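Local coordinates for hypothetic aldehyde deformylating oxygenase (Sulfolobus tokodaii, PDB 5V4T), which probably acts as a ferritin-like iron-dependent oxidoreductase, with aldehyde deformylating oxygenase activity ascribed to it, at residues G188-I191 against Q192-V195. Sequence-based numbering, arbitrary orientation.
Sequences GYSI and QELV
S190 caps the N-terminus of helix 191-211 by reaching forward to the backbone N-H of E193: S190 OG accepts from E193 N at 3.1 Å, with an N-H...O angle of 163°. The hydroxyl gets there because OG lies anti to the serine's own nitrogen (chi1 161°), which sets it beside the carbonyl carbon, facing E193 N. E193 answers through water rather than directly. One water accepts from S190 N at 2.9 Å, so the cap residue's N-H is satisfied by solvent. The same water donates to E193 OE1 at 3.1 Å. The glutamate chain, extended beyond CG, runs alongside S190, and E193 CG lies 3.8 Å from S190 CB. This is an N-cap, with a water standing where the direct glutamate bond of a capping box would be. The helix's own i to i+4 bonds follow: L194 N reaches S190 O at 3.0 Å, tilted 16° from the carbonyl plane, and V195 N meets I191 O at 2.9 Å, more nearly head-on. With an alanine here the hydroxyl is gone, which would probably leave E193 N without its side-chain acceptor. On the apolar side, Y189 CB touches L194 CD1 at 4.1 Å, while I191 and V195 meet through their CG2 methyls. The tyrosine hydroxyl bonds E124, and Q192 turns its amide to N196 one turn on. Y189 and L194 pack against I121 of helix 98-128 and I184 of helix 181-184, whereas I191 and V195 face K178 and V174 of helix 159-179, seating the start of the last helix on the bundle, away from the iron site.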
ATOM      1  N   GLY A 188       1.905 -14.228 -13.598  1.00 24.76           N
ATOM      2  CA  GLY A 188       2.021 -13.885 -15.018  1.00 24.31           C
ATOM      3  C   GLY A 188       2.616 -12.489 -15.286  1.00 25.24           C
ATOM      4  O   GLY A 188       2.727 -12.083 -16.425  1.00 30.07           O
ATOM      5  N   TYR A 189       3.094 -11.817 -14.257  1.00 21.17           N
ATOM      6  CA  TYR A 189       3.647 -10.450 -14.365  1.00 20.36           C
ATOM      7  C   TYR A 189       5.152 -10.488 -14.527  1.00 21.02           C
ATOM      8  O   TYR A 189       5.811 -11.371 -14.011  1.00 25.49           O
ATOM      9  CB  TYR A 189       3.320  -9.635 -13.131  1.00 19.59           C
ATOM     10  CG  TYR A 189       1.846  -9.385 -13.056  1.00 20.36           C
ATOM     11  CD1 TYR A 189       1.289  -8.275 -13.672  1.00 20.39           C
ATOM     12  CD2 TYR A 189       0.985 -10.275 -12.442  1.00 21.50           C
ATOM     13  CE1 TYR A 189      -0.069  -8.063 -13.695  1.00 22.02           C
ATOM     14  CE2 TYR A 189      -0.395 -10.063 -12.464  1.00 18.66           C
ATOM     15  CZ  TYR A 189      -0.903  -8.953 -13.069  1.00 21.74           C
ATOM     16  OH  TYR A 189      -2.286  -8.773 -13.087  1.00 23.98           O
ATOM     17  N   SER A 190       5.635  -9.515 -15.287  1.00 20.50           N
ATOM     18  CA  SER A 190       7.051  -9.245 -15.434  1.00 22.18           C
ATOM     19  C   SER A 190       7.496  -8.250 -14.371  1.00 21.59           C
ATOM     20  O   SER A 190       6.927  -7.163 -14.335  1.00 19.73           O
ATOM     21  CB  SER A 190       7.289  -8.618 -16.768  1.00 23.36           C
ATOM     22  OG  SER A 190       8.528  -7.953 -16.798  1.00 24.26           O
ATOM     23  N   ILE A 191       8.491  -8.590 -13.569  1.00 20.62           N
ATOM     24  CA  ILE A 191       9.017  -7.664 -12.563  1.00 21.22           C
ATOM     25  C   ILE A 191       9.550  -6.402 -13.250  1.00 21.20           C
ATOM     26  O   ILE A 191       9.274  -5.283 -12.780  1.00 19.30           O
ATOM     27  CB  ILE A 191      10.092  -8.272 -11.668  1.00 23.41           C
ATOM     28  CG1 ILE A 191       9.532  -9.456 -10.882  1.00 26.78           C
ATOM     29  CG2 ILE A 191      10.681  -7.271 -10.687  1.00 24.43           C
ATOM     30  CD1 ILE A 191       8.641  -8.985  -9.718  1.00 29.94           C
ATOM     31  N   GLN A 192      10.315  -6.551 -14.354  1.00 19.80           N
ATOM     32  CA  GLN A 192      10.707  -5.361 -15.091  1.00 19.97           C
ATOM     33  C   GLN A 192       9.563  -4.440 -15.511  1.00 18.34           C
ATOM     34  O   GLN A 192       9.670  -3.176 -15.394  1.00 17.90           O
ATOM     35  CB  GLN A 192      11.549  -5.687 -16.346  1.00 24.74           C
ATOM     36  CG  GLN A 192      12.169  -4.421 -16.995  1.00 29.02           C
ATOM     37  CD  GLN A 192      13.156  -3.722 -16.054  1.00 32.11           C
ATOM     38  OE1 GLN A 192      14.228  -4.282 -15.748  1.00 33.99           O
ATOM     39  NE2 GLN A 192      12.830  -2.490 -15.592  1.00 27.37           N
ATOM     40  N   GLU A 193       8.472  -4.981 -16.012  1.00 17.73           N
ATOM     41  CA  GLU A 193       7.329  -4.166 -16.464  1.00 17.85           C
ATOM     42  C   GLU A 193       6.713  -3.479 -15.239  1.00 16.58           C
ATOM     43  O   GLU A 193       6.322  -2.355 -15.336  1.00 16.36           O
ATOM     44  CB  GLU A 193       6.239  -4.910 -17.265  1.00 23.08           C
ATOM     45  CG  GLU A 193       6.704  -5.340 -18.635  1.00 29.28           C
ATOM     46  CD  GLU A 193       5.629  -6.045 -19.470  1.00 33.38           C
ATOM     47  OE1 GLU A 193       4.453  -6.111 -19.040  1.00 37.93           O
ATOM     48  OE2 GLU A 193       5.980  -6.556 -20.566  1.00 39.78           O
ATOM     49  N   LEU A 194       6.673  -4.164 -14.123  1.00 17.02           N
ATOM     50  CA  LEU A 194       6.145  -3.537 -12.887  1.00 16.55           C
ATOM     51  C   LEU A 194       7.009  -2.407 -12.401  1.00 17.85           C
ATOM     52  O   LEU A 194       6.494  -1.363 -12.025  1.00 15.71           O
ATOM     53  CB  LEU A 194       6.020  -4.603 -11.784  1.00 16.48           C
ATOM     54  CG  LEU A 194       4.941  -5.599 -12.010  1.00 17.21           C
ATOM     55  CD1 LEU A 194       5.008  -6.616 -10.904  1.00 19.20           C
ATOM     56  CD2 LEU A 194       3.527  -5.052 -12.164  1.00 16.62           C
ATOM     57  N   VAL A 195       8.337  -2.571 -12.406  1.00 16.56           N
ATOM     58  CA  VAL A 195       9.240  -1.495 -12.081  1.00 16.14           C
ATOM     59  C   VAL A 195       9.146  -0.345 -13.087  1.00 14.92           C
ATOM     60  O   VAL A 195       9.154   0.812 -12.692  1.00 16.86           O
ATOM     61  CB  VAL A 195      10.716  -2.006 -11.953  1.00 17.90           C
ATOM     62  CG1 VAL A 195      11.700  -0.863 -11.785  1.00 21.28           C
ATOM     63  CG2 VAL A 195      10.804  -3.000 -10.773  1.00 18.44           C
TER
HETATM   64  O   HOH W   1       3.738  -7.834 -16.612  1.00 26.65           O